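Local coordinates for Phikz039 (Pseudomonas phage phikz, PDB 3ZBQ), which belongs to the phage tubulin-like proteins (PhuZ), cytoskeletal relatives of tubulin and FtsZ, and carries guanosine-5'-diphosphate in a pocket of its alpha/beta domain, at residues Arg8-Gly13 with Phe92-Thr97; Val30-Thr35 with Asp46-Ile51; Asp96-Val101 with Gln123-Val128; Val190-Gln195 with Met203-Trp208. All blocks are in the same frame, centred on the assembly; numbering follows the deposited sequence.

In the fold
Interactions 1, 2 and 3 lie on one sheet, in which strands 49-51, 30-34, 7-12, 97-103 and 127-133 follow one another in parallel. Interaction 2 is nested within the chain loop that interaction 1 closes, and their centres are 10 Å apart; interactions 1 and 3 share Asp96 and Thr97, with centres 7 Å apart. Interaction 4 joins the end of helix 175-192 and the residues after it to helix 202-209, and abuts this sheet where Phe193 and Ile205 meet Thr97; its centre is 11 Å from that of interaction 3 but 25 Å from that of interaction 2. Guanosine-5'-diphosphate lies at one end of the strands: Gly13 lines its pocket, and the side chain of Asp34 comes within about 4 Å of it.

Interaction 1: residues Arg8-Gly13 with Phe92-Thr97; sequences RIYFCG and FPAGDT. With GDP (guanosine-5'-diphosphate), chain B.
Arg8 and Tyr10 hold the segment Phe92-Thr97 mainly by hydrogen bonds to its carbonyl groups. The guanidinium of Arg8 turns its edge to Pro93 O, which lies only 9° out of the guanidinium plane; NE donates at 2.9 Å with an N-H...O angle of 162°, and NH2 adds a weak bond at 3.4 Å. CG stands anti to the backbone N (chi1 -176°), and bends at chi2 and chi3 curl the chain round this oxygen. Tyr10 OH donates to Phe92 O over 2.7 Å, with the oxygen near the plane of the tyrosine ring, at its edge. Backbone pairing completes the set, Arg8 N to Thr97 O at 3.0 Å, while the hydroxyl of Thr97 is engaged by Thr7. One water extends the polar part: it donates to Ala94 O at 2.8 Å and accepts a weak bond from Arg8 NH2.

Contacts without a hydrogen bond are fewer. Tyr10 CE2 rests 3.9 Å from Phe92 CB, the two side chains sliding past each other in opposite directions, and Arg8 CB approaches Gly95 N to 3.7 Å.

The loop runs from helix 85-91 into strand 97-103, beside strand 7-12. At the far end of strand 7-12, Gly13 CA lies 3.7 Å from O2B of guanosine-5'-diphosphate, a layout characteristic of the Rossmann-like domain of tubulin and FtsZ, whose first strand leads into the phosphate-binding region.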
# COMPACT_ATOMS: atom_id res chain seq x y z
N ARG A 8 5.81 13.21 -2.30
CA ARG A 8 5.39 13.11 -0.91
C ARG A 8 5.18 11.64 -0.58
O ARG A 8 4.49 10.92 -1.32
CB ARG A 8 4.08 13.88 -0.66
CG ARG A 8 3.59 13.90 0.81
CD ARG A 8 4.38 14.91 1.66
NE ARG A 8 4.11 16.29 1.25
CZ ARG A 8 4.84 17.34 1.61
NH1 ARG A 8 5.90 17.17 2.39
NH2 ARG A 8 4.53 18.56 1.18
N ILE A 9 5.76 11.18 0.52
CA ILE A 9 5.52 9.82 0.94
C ILE A 9 4.70 9.84 2.23
O ILE A 9 5.06 10.53 3.18
CB ILE A 9 6.83 9.06 1.16
CG1 ILE A 9 7.74 9.20 -0.07
CG2 ILE A 9 6.53 7.60 1.47
CD1 ILE A 9 9.07 8.41 0.02
N TYR A 10 3.59 9.10 2.22
CA TYR A 10 2.71 9.00 3.39
C TYR A 10 2.87 7.63 4.02
O TYR A 10 2.45 6.61 3.43
CB TYR A 10 1.24 9.19 2.97
CG TYR A 10 0.92 10.52 2.31
CD1 TYR A 10 1.13 10.72 0.95
CD2 TYR A 10 0.36 11.56 3.04
CE1 TYR A 10 0.82 11.93 0.34
CE2 TYR A 10 0.04 12.77 2.45
CZ TYR A 10 0.27 12.95 1.10
OH TYR A 10 -0.04 14.16 0.51
N PHE A 11 3.44 7.58 5.22
CA PHE A 11 3.63 6.34 5.95
C PHE A 11 2.47 6.20 6.94
O PHE A 11 2.32 7.03 7.83
CB PHE A 11 4.96 6.35 6.71
CG PHE A 11 6.18 6.26 5.82
CD1 PHE A 11 6.46 5.10 5.11
CD2 PHE A 11 7.05 7.35 5.70
CE1 PHE A 11 7.58 5.02 4.28
CE2 PHE A 11 8.17 7.27 4.87
CZ PHE A 11 8.44 6.12 4.17
N CYS A 12 1.66 5.16 6.78
CA CYS A 12 0.41 5.03 7.53
C CYS A 12 0.35 3.75 8.35
O CYS A 12 0.65 2.65 7.86
CB CYS A 12 -0.80 5.07 6.59
SG CYS A 12 -0.80 6.45 5.42
N GLY A 13 -0.07 3.89 9.60
CA GLY A 13 -0.20 2.76 10.51
C GLY A 13 1.15 2.22 10.93
O GLY A 13 2.18 2.76 10.54
N PHE A 92 -0.55 17.90 4.93
CA PHE A 92 0.58 17.32 4.21
C PHE A 92 0.21 17.29 2.74
O PHE A 92 -0.21 16.25 2.21
CB PHE A 92 0.87 15.89 4.71
CG PHE A 92 1.37 15.83 6.13
CD1 PHE A 92 2.45 16.62 6.54
CD2 PHE A 92 0.78 14.99 7.06
CE1 PHE A 92 2.92 16.57 7.84
CE2 PHE A 92 1.25 14.93 8.38
CZ PHE A 92 2.31 15.74 8.77
N PRO A 93 0.35 18.43 2.06
CA PRO A 93 -0.19 18.51 0.69
C PRO A 93 0.50 17.56 -0.28
O PRO A 93 1.67 17.19 -0.09
CB PRO A 93 0.06 19.98 0.30
CG PRO A 93 1.10 20.48 1.23
CD PRO A 93 0.92 19.71 2.51
N ALA A 94 -0.25 17.13 -1.29
CA ALA A 94 0.24 16.21 -2.31
C ALA A 94 1.50 16.73 -3.00
O ALA A 94 1.64 17.93 -3.21
CB ALA A 94 -0.83 15.95 -3.36
N GLY A 95 2.38 15.81 -3.36
CA GLY A 95 3.52 16.14 -4.20
C GLY A 95 3.19 15.93 -5.67
O GLY A 95 2.08 15.49 -6.01
N ASP A 96 4.13 16.25 -6.56
CA ASP A 96 3.96 15.94 -7.98
C ASP A 96 3.73 14.44 -8.17
O ASP A 96 2.98 14.03 -9.06
CB ASP A 96 5.18 16.40 -8.80
CG ASP A 96 5.27 17.91 -8.93
OD1 ASP A 96 4.22 18.58 -9.00
OD2 ASP A 96 6.41 18.43 -8.97
N THR A 97 4.35 13.64 -7.31
CA THR A 97 4.07 12.21 -7.21
C THR A 97 3.85 11.89 -5.74
O THR A 97 4.29 12.64 -4.87
CB THR A 97 5.24 11.36 -7.74
OG1 THR A 97 6.46 11.76 -7.09
CG2 THR A 97 5.38 11.54 -9.25
PB GDP B . -1.99 -0.98 11.72
O1B GDP B . -1.18 -0.11 12.64
O2B GDP B . -1.95 -0.44 10.31
O3B GDP B . -3.42 -1.13 12.19
O3A GDP B . -1.39 -2.47 11.67
PA GDP B . 0.16 -2.87 11.54
O1A GDP B . 1.06 -2.42 12.67
O2A GDP B . 0.70 -2.41 10.20
O5' GDP B . 0.08 -4.46 11.56
C5' GDP B . -0.74 -5.18 10.65
C4' GDP B . 0.07 -6.31 10.03
O4' GDP B . 1.08 -5.76 9.18
C3' GDP B . 0.83 -7.15 11.03
O3' GDP B . 0.00 -8.22 11.52
C2' GDP B . 2.01 -7.66 10.23
O2' GDP B . 1.60 -8.79 9.45
C1' GDP B . 2.26 -6.57 9.21
N9 GDP B . 3.37 -5.68 9.61
C8 GDP B . 3.39 -4.76 10.59
N7 GDP B . 4.59 -4.12 10.63
C5 GDP B . 5.36 -4.63 9.64
C6 GDP B . 6.72 -4.42 9.12
O6 GDP B . 7.49 -3.56 9.62
N1 GDP B . 7.10 -5.18 8.07
C2 GDP B . 6.30 -6.10 7.50
N2 GDP B . 6.75 -6.84 6.46
N3 GDP B . 5.04 -6.34 7.93
C4 GDP B . 4.54 -5.65 8.98
O HOH W 1 3.66 19.34 -1.89

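Interaction 2: residues Val30-Thr35 with Asp46-Ile51; sequences VCYIDT and DDNTII
Asn48 O is met by three groups of strand 30-34, one of them through a hydrogen bond: Tyr32 N donates to it at 2.8 Å, and the Tyr32 ring offers its edge, CD1 being nearest. The third is a bent CA-H...O contact, with Cys31 CA 3.2 Å from Asn48 O. Two more backbone bonds continue the pairing. Ile50 N reaches Tyr32 O at 2.8 Å, and Asp34 N reaches Ile50 O at 3.1 Å, so Tyr32 straddles Thr49 in regular parallel register; the strand axes diverge by just 7°.

With CG between the backbone N and the carbonyl carbon (chi1 70°), the Asn48 amide lies alongside the Tyr32 ring, both pointing the same way and their planes 60° apart. Its ND2 comes 3.9 Å from Tyr32 CE1 and serves two acceptors, His43 O and a water that also donates to Val30 O. Its OD1 receives Thr49 OG1 at 2.8 Å from above the amide plane, as well as Thr45 N. Further along, Ile51 CD1 touches Asp34 CB at 4.0 Å, while Asp34 OD1 accepts from Thr35 N and OD2 from Asn39.

Strand 49-51 is the outermost at this end of the sheet. Ile33 and Ile50 face Ile88 of helix 85-91, whereas Asp34 and Ile51 on the other face meet Phe17 of helix 13-23; beyond strand 30-34 comes strand 7-12, joined through Cys31 and Ile33.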
# COMPACT_ATOMS: atom_id res chain seq x y z
N VAL A 30 8.64 13.26 3.75
CA VAL A 30 7.85 12.14 4.21
C VAL A 30 6.98 12.59 5.39
O VAL A 30 7.29 13.57 6.08
CB VAL A 30 8.74 10.96 4.68
CG1 VAL A 30 9.70 10.53 3.58
CG2 VAL A 30 9.51 11.33 5.93
N CYS A 31 5.89 11.87 5.61
CA CYS A 31 5.02 12.17 6.73
C CYS A 31 4.38 10.90 7.24
O CYS A 31 4.37 9.87 6.54
CB CYS A 31 3.98 13.23 6.36
SG CYS A 31 2.79 12.74 5.09
N TYR A 32 3.85 10.98 8.46
CA TYR A 32 3.37 9.81 9.18
C TYR A 32 1.99 10.05 9.76
O TYR A 32 1.75 11.08 10.39
CB TYR A 32 4.30 9.51 10.35
CG TYR A 32 5.71 9.12 9.99
CD1 TYR A 32 6.69 10.08 9.77
CD2 TYR A 32 6.08 7.78 9.94
CE1 TYR A 32 8.00 9.72 9.48
CE2 TYR A 32 7.38 7.41 9.64
CZ TYR A 32 8.33 8.38 9.42
OH TYR A 32 9.62 8.01 9.13
N ILE A 33 1.09 9.10 9.55
CA ILE A 33 -0.27 9.21 10.06
C ILE A 33 -0.66 7.89 10.72
O ILE A 33 -0.56 6.83 10.11
CB ILE A 33 -1.29 9.53 8.93
CG1 ILE A 33 -0.81 10.68 8.04
CG2 ILE A 33 -2.66 9.86 9.53
CD1 ILE A 33 0.02 10.23 6.88
N ASP A 34 -1.12 7.96 11.96
CA ASP A 34 -1.49 6.76 12.69
C ASP A 34 -2.56 7.08 13.72
O ASP A 34 -2.97 8.24 13.87
CB ASP A 34 -0.27 6.17 13.40
CG ASP A 34 -0.40 4.68 13.69
OD1 ASP A 34 -1.52 4.13 13.58
OD2 ASP A 34 0.63 4.07 14.03
N THR A 35 -3.02 6.05 14.41
CA THR A 35 -3.99 6.19 15.50
C THR A 35 -3.34 5.79 16.82
O THR A 35 -4.02 5.47 17.80
CB THR A 35 -5.21 5.28 15.26
OG1 THR A 35 -4.74 3.93 15.15
CG2 THR A 35 -5.92 5.66 13.95
N ASP A 46 6.93 16.57 15.57
CA ASP A 46 5.65 17.26 15.62
C ASP A 46 5.30 17.79 14.23
O ASP A 46 4.12 17.97 13.91
CB ASP A 46 5.68 18.42 16.62
CG ASP A 46 6.02 17.97 18.03
OD1 ASP A 46 5.79 16.79 18.35
OD2 ASP A 46 6.53 18.81 18.81
N ASP A 47 6.32 18.03 13.41
CA ASP A 47 6.12 18.59 12.08
C ASP A 47 5.74 17.57 11.01
O ASP A 47 5.08 17.92 10.04
CB ASP A 47 7.36 19.37 11.63
CG ASP A 47 7.59 20.62 12.47
OD1 ASP A 47 6.60 21.16 13.01
OD2 ASP A 47 8.76 21.05 12.58
N ASN A 48 6.13 16.31 11.19
CA ASN A 48 5.90 15.32 10.14
C ASN A 48 4.92 14.20 10.50
O ASN A 48 4.74 13.25 9.74
CB ASN A 48 7.24 14.72 9.65
CG ASN A 48 7.91 13.83 10.69
OD1 ASN A 48 7.38 13.57 11.77
ND2 ASN A 48 9.10 13.35 10.35
N THR A 49 4.28 14.31 11.66
CA THR A 49 3.44 13.23 12.16
C THR A 49 2.09 13.75 12.62
O THR A 49 2.02 14.78 13.30
CB THR A 49 4.13 12.51 13.33
OG1 THR A 49 5.38 11.96 12.88
CG2 THR A 49 3.25 11.38 13.91
N ILE A 50 1.03 13.05 12.23
CA ILE A 50 -0.31 13.31 12.75
C ILE A 50 -0.82 12.03 13.39
O ILE A 50 -0.91 10.99 12.74
CB ILE A 50 -1.30 13.73 11.64
CG1 ILE A 50 -0.98 15.13 11.15
CG2 ILE A 50 -2.73 13.70 12.17
CD1 ILE A 50 -1.82 15.55 9.95
N ILE A 51 -1.14 12.11 14.68
CA ILE A 51 -1.73 10.99 15.41
C ILE A 51 -3.21 11.28 15.64
O ILE A 51 -3.57 12.31 16.22
CB ILE A 51 -1.02 10.74 16.75
CG1 ILE A 51 0.47 10.50 16.51
CG2 ILE A 51 -1.65 9.55 17.49
CD1 ILE A 51 0.75 9.35 15.54
O HOH W 2 9.96 14.41 7.61

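Interaction 3: residues Asp96-Val101 with Gln123-Val128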
# COMPACT_ATOMS: atom_id res chain seq x y z
N ASP A 96 4.13 16.25 -6.56
CA ASP A 96 3.96 15.94 -7.98
C ASP A 96 3.73 14.44 -8.17
O ASP A 96 2.98 14.03 -9.06
CB ASP A 96 5.18 16.40 -8.80
CG ASP A 96 5.27 17.91 -8.93
OD1 ASP A 96 4.22 18.58 -9.00
OD2 ASP A 96 6.41 18.43 -8.97
N THR A 97 4.35 13.64 -7.31
CA THR A 97 4.07 12.21 -7.21
C THR A 97 3.85 11.89 -5.74
O THR A 97 4.29 12.64 -4.87
CB THR A 97 5.24 11.36 -7.74
OG1 THR A 97 6.46 11.76 -7.09
CG2 THR A 97 5.38 11.54 -9.25
N ASN A 98 3.15 10.79 -5.47
CA ASN A 98 2.80 10.47 -4.09
C ASN A 98 2.90 8.98 -3.85
O ASN A 98 2.42 8.18 -4.66
CB ASN A 98 1.38 10.95 -3.78
CG ASN A 98 1.24 12.44 -3.96
OD1 ASN A 98 1.50 13.20 -3.02
ND2 ASN A 98 0.89 12.87 -5.19
N ILE A 99 3.52 8.61 -2.73
CA ILE A 99 3.69 7.21 -2.40
C ILE A 99 3.06 7.01 -1.03
O ILE A 99 3.35 7.75 -0.11
CB ILE A 99 5.18 6.79 -2.37
CG1 ILE A 99 5.86 7.17 -3.69
CG2 ILE A 99 5.31 5.29 -2.11
CD1 ILE A 99 7.33 6.80 -3.76
N VAL A 100 2.15 6.05 -0.94
CA VAL A 100 1.46 5.75 0.32
C VAL A 100 1.79 4.32 0.75
O VAL A 100 1.62 3.37 -0.02
CB VAL A 100 -0.07 5.92 0.15
CG1 VAL A 100 -0.78 5.85 1.50
CG2 VAL A 100 -0.40 7.24 -0.53
N VAL A 101 2.21 4.16 2.01
CA VAL A 101 2.78 2.89 2.49
C VAL A 101 2.02 2.38 3.71
O VAL A 101 1.86 3.13 4.68
CB VAL A 101 4.26 3.06 2.89
CG1 VAL A 101 4.90 1.72 3.20
CG2 VAL A 101 5.03 3.76 1.75
N GLN A 123 -8.45 14.48 -6.41
CA GLN A 123 -7.87 15.80 -6.71
C GLN A 123 -7.04 15.80 -8.00
O GLN A 123 -6.49 16.83 -8.38
CB GLN A 123 -6.97 16.30 -5.56
CG GLN A 123 -7.54 16.14 -4.18
CD GLN A 123 -8.91 16.73 -4.06
OE1 GLN A 123 -9.18 17.82 -4.57
NE2 GLN A 123 -9.81 16.02 -3.37
N GLY A 124 -6.93 14.64 -8.65
CA GLY A 124 -6.14 14.51 -9.86
C GLY A 124 -4.67 14.15 -9.66
O GLY A 124 -3.89 14.19 -10.60
N GLU A 125 -4.30 13.78 -8.43
CA GLU A 125 -2.89 13.48 -8.15
C GLU A 125 -2.46 12.10 -8.66
O GLU A 125 -3.30 11.23 -8.93
CB GLU A 125 -2.60 13.58 -6.65
CG GLU A 125 -3.08 14.85 -5.98
CD GLU A 125 -2.31 16.09 -6.40
OE1 GLU A 125 -1.22 15.97 -7.01
OE2 GLU A 125 -2.79 17.21 -6.10
N VAL A 126 -1.15 11.94 -8.78
CA VAL A 126 -0.52 10.69 -9.19
C VAL A 126 -0.05 9.98 -7.93
O VAL A 126 0.72 10.53 -7.12
CB VAL A 126 0.70 10.98 -10.07
CG1 VAL A 126 1.51 9.71 -10.31
CG2 VAL A 126 0.26 11.61 -11.39
N VAL A 127 -0.52 8.75 -7.75
CA VAL A 127 -0.33 8.03 -6.50
C VAL A 127 0.07 6.58 -6.75
O VAL A 127 -0.48 5.92 -7.64
CB VAL A 127 -1.63 8.02 -5.66
CG1 VAL A 127 -1.38 7.41 -4.25
CG2 VAL A 127 -2.23 9.42 -5.52
N VAL A 128 1.02 6.09 -5.96
CA VAL A 128 1.34 4.66 -5.94
C VAL A 128 1.29 4.18 -4.50
O VAL A 128 1.71 4.90 -3.59
CB VAL A 128 2.75 4.40 -6.51
CG1 VAL A 128 3.18 2.97 -6.25
CG2 VAL A 128 2.78 4.71 -8.01
O HOH W 3 0.23 14.46 -8.51
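Asn98 meets Val126 through two torsions: CG is anti to the carbonyl carbon (chi1 -60°), and chi2 then turns the amide so that an N-H of ND2 is directed at Val126 O. The bond from Asn98 ND2 to Val126 O measures 3.0 Å with an N-H...O angle of 162°; the acceptor lies in the amide plane of Asn98, while the donor is tilted 34° from the plane of the Val126 carbonyl. OD1 of the same amide accepts from Gly95 N, so both ends are held and the amide rotation is fixed. Glu125 crosses the amide obliquely, its CB 3.8 Å from Asn98 ND2.

Between the two segments, a water accepts from Val126 N at 2.9 Å and lies within donating distance of Asp96 O and Glu125 OE1, though, counting atoms elsewhere, more acceptors are in reach than it has protons. Glu125 OE1 also forms a salt bridge with Lys4, which probably eases the proximity of Asp96.

Regular parallel pairing follows: Val128 N donates to Asn98 O at 2.8 Å and Val100 N to Val128 O at 2.9 Å. The two strands belong to a beta-alpha-beta crossover, and helix 109-122 between them ends in a Schellman motif at Gly124. Toward that helix, Val100 CG2 touches Val127 CG1 at 3.9 Å, and both valines rest on Val117. On the reverse face, Val126 meets Thr206 and Ala209 of helix 202-209, and Thr97 meets Ile205.

Interaction 4: residues Val190-Gln195 with Met203-Trp208; sequences VILFNQ and MDITNW
Ile205 pushes its two branches into the notch between Leu192 and Phe193. Its CD1 enters the fork of Leu192, 3.9 Å from CG and 4.0 Å from CD1, with CD2 only slightly farther away. The other branch, CG2, abuts the Phe193 ring at CE1 (3.7 Å) and CD1 (3.9 Å). The torsions explain this division: CG1 is anti to the carbonyl carbon (chi1 -73°), which leaves CG2 anti to the backbone N, so the branches diverge to different neighbours.

One helical turn on, Trp208 fills in beside Ile205. The corner of its six-membered ring, CZ3, lies in the plane of the Phe193 ring at its edge, 3.9 Å from CE1 and 4.0 Å from CZ, and the two side chains cross at about a right angle. Leu192 CD2 sits over one face of the indole, 4.2 Å from CH2. Leu192 thus receives the isoleucine at its fork and offers a methyl to the tryptophan. No hydrogen bond crosses the contact, and all four side chains are buried.

The indole N-H is taken up by Phe278 O, while Phe193 packs on Thr97 and Ile99. Helix 175-192, whose Asn179 binds guanosine-5'-diphosphate, here meets helix 202-209 and the sheet with strands 239-246 and 275-281, in keeping with the long core helix that links the two domains in tubulin and FtsZ.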
# COMPACT_ATOMS: atom_id res chain seq x y z
N VAL A 190 11.61 6.79 -5.65
CA VAL A 190 12.11 8.14 -5.41
C VAL A 190 13.02 8.60 -6.56
O VAL A 190 12.90 9.74 -7.03
CB VAL A 190 12.84 8.23 -4.06
CG1 VAL A 190 13.61 9.53 -3.96
CG2 VAL A 190 11.83 8.12 -2.92
N ILE A 191 13.91 7.73 -7.02
CA ILE A 191 14.75 8.03 -8.20
C ILE A 191 13.89 8.28 -9.45
O ILE A 191 14.09 9.28 -10.17
CB ILE A 191 15.76 6.89 -8.49
CG1 ILE A 191 16.80 6.78 -7.36
CG2 ILE A 191 16.47 7.10 -9.83
CD1 ILE A 191 17.68 5.55 -7.46
N LEU A 192 12.95 7.38 -9.72
CA LEU A 192 12.08 7.53 -10.89
C LEU A 192 11.40 8.89 -10.92
O LEU A 192 11.30 9.52 -11.98
CB LEU A 192 11.01 6.43 -10.94
CG LEU A 192 10.03 6.53 -12.12
CD1 LEU A 192 10.78 6.40 -13.46
CD2 LEU A 192 8.90 5.49 -12.02
N PHE A 193 10.97 9.35 -9.75
CA PHE A 193 10.17 10.57 -9.64
C PHE A 193 10.99 11.84 -9.38
O PHE A 193 10.41 12.91 -9.18
CB PHE A 193 9.16 10.40 -8.49
CG PHE A 193 8.15 9.30 -8.68
CD1 PHE A 193 7.74 8.90 -9.95
CD2 PHE A 193 7.59 8.67 -7.57
CE1 PHE A 193 6.80 7.89 -10.11
CE2 PHE A 193 6.63 7.66 -7.73
CZ PHE A 193 6.23 7.27 -8.99
N ASN A 194 12.31 11.74 -9.37
CA ASN A 194 13.11 12.87 -8.88
C ASN A 194 13.26 14.05 -9.87
O ASN A 194 13.85 15.09 -9.54
CB ASN A 194 14.47 12.40 -8.32
CG ASN A 194 15.48 12.01 -9.40
OD1 ASN A 194 15.32 12.31 -10.58
ND2 ASN A 194 16.56 11.36 -8.98
N GLN A 195 12.70 13.87 -11.07
CA GLN A 195 12.64 14.92 -12.09
C GLN A 195 14.00 15.34 -12.65
O GLN A 195 14.11 16.38 -13.32
CB GLN A 195 11.84 16.13 -11.58
CG GLN A 195 10.38 15.80 -11.24
CD GLN A 195 9.63 16.99 -10.68
OE1 GLN A 195 10.01 18.14 -10.89
NE2 GLN A 195 8.55 16.72 -9.94
N MET A 203 4.57 15.26 -16.94
CA MET A 203 3.38 14.70 -17.57
C MET A 203 3.66 13.30 -18.12
O MET A 203 2.74 12.52 -18.30
CB MET A 203 2.83 15.62 -18.68
CG MET A 203 1.38 15.31 -19.08
SD MET A 203 0.19 15.49 -17.72
CE MET A 203 0.09 17.27 -17.63
N ASP A 204 4.92 12.99 -18.43
CA ASP A 204 5.26 11.63 -18.85
C ASP A 204 4.96 10.65 -17.73
O ASP A 204 4.36 9.58 -17.96
CB ASP A 204 6.73 11.53 -19.26
CG ASP A 204 7.04 12.32 -20.53
OD1 ASP A 204 6.21 12.30 -21.46
OD2 ASP A 204 8.11 12.97 -20.58
N ILE A 205 5.40 10.99 -16.52
CA ILE A 205 5.11 10.17 -15.33
C ILE A 205 3.60 10.17 -15.06
O ILE A 205 3.01 9.12 -14.80
CB ILE A 205 5.91 10.65 -14.10
CG1 ILE A 205 7.39 10.29 -14.25
CG2 ILE A 205 5.35 10.03 -12.79
CD1 ILE A 205 7.67 8.78 -14.25
N THR A 206 2.97 11.34 -15.15
CA THR A 206 1.53 11.43 -14.94
C THR A 206 0.74 10.47 -15.84
O THR A 206 -0.12 9.73 -15.38
CB THR A 206 1.01 12.87 -15.10
OG1 THR A 206 1.61 13.70 -14.09
CG2 THR A 206 -0.50 12.92 -14.97
N ASN A 207 1.04 10.46 -17.14
CA ASN A 207 0.28 9.62 -18.06
C ASN A 207 0.71 8.16 -18.07
O ASN A 207 0.00 7.31 -18.60
CB ASN A 207 0.30 10.24 -19.47
CG ASN A 207 -0.48 11.54 -19.52
OD1 ASN A 207 -1.26 11.82 -18.60
ND2 ASN A 207 -0.28 12.33 -20.57
N TRP A 208 1.87 7.87 -17.47
CA TRP A 208 2.28 6.50 -17.21
C TRP A 208 1.35 5.94 -16.12
O TRP A 208 0.80 4.84 -16.25
CB TRP A 208 3.76 6.46 -16.78
CG TRP A 208 4.15 5.21 -16.00
CD1 TRP A 208 4.35 3.96 -16.51
CD2 TRP A 208 4.35 5.11 -14.58
NE1 TRP A 208 4.67 3.08 -15.48
CE2 TRP A 208 4.68 3.77 -14.30
CE3 TRP A 208 4.29 6.03 -13.53
CZ2 TRP A 208 4.94 3.32 -12.99
CZ3 TRP A 208 4.55 5.57 -12.23
CH2 TRP A 208 4.87 4.24 -11.98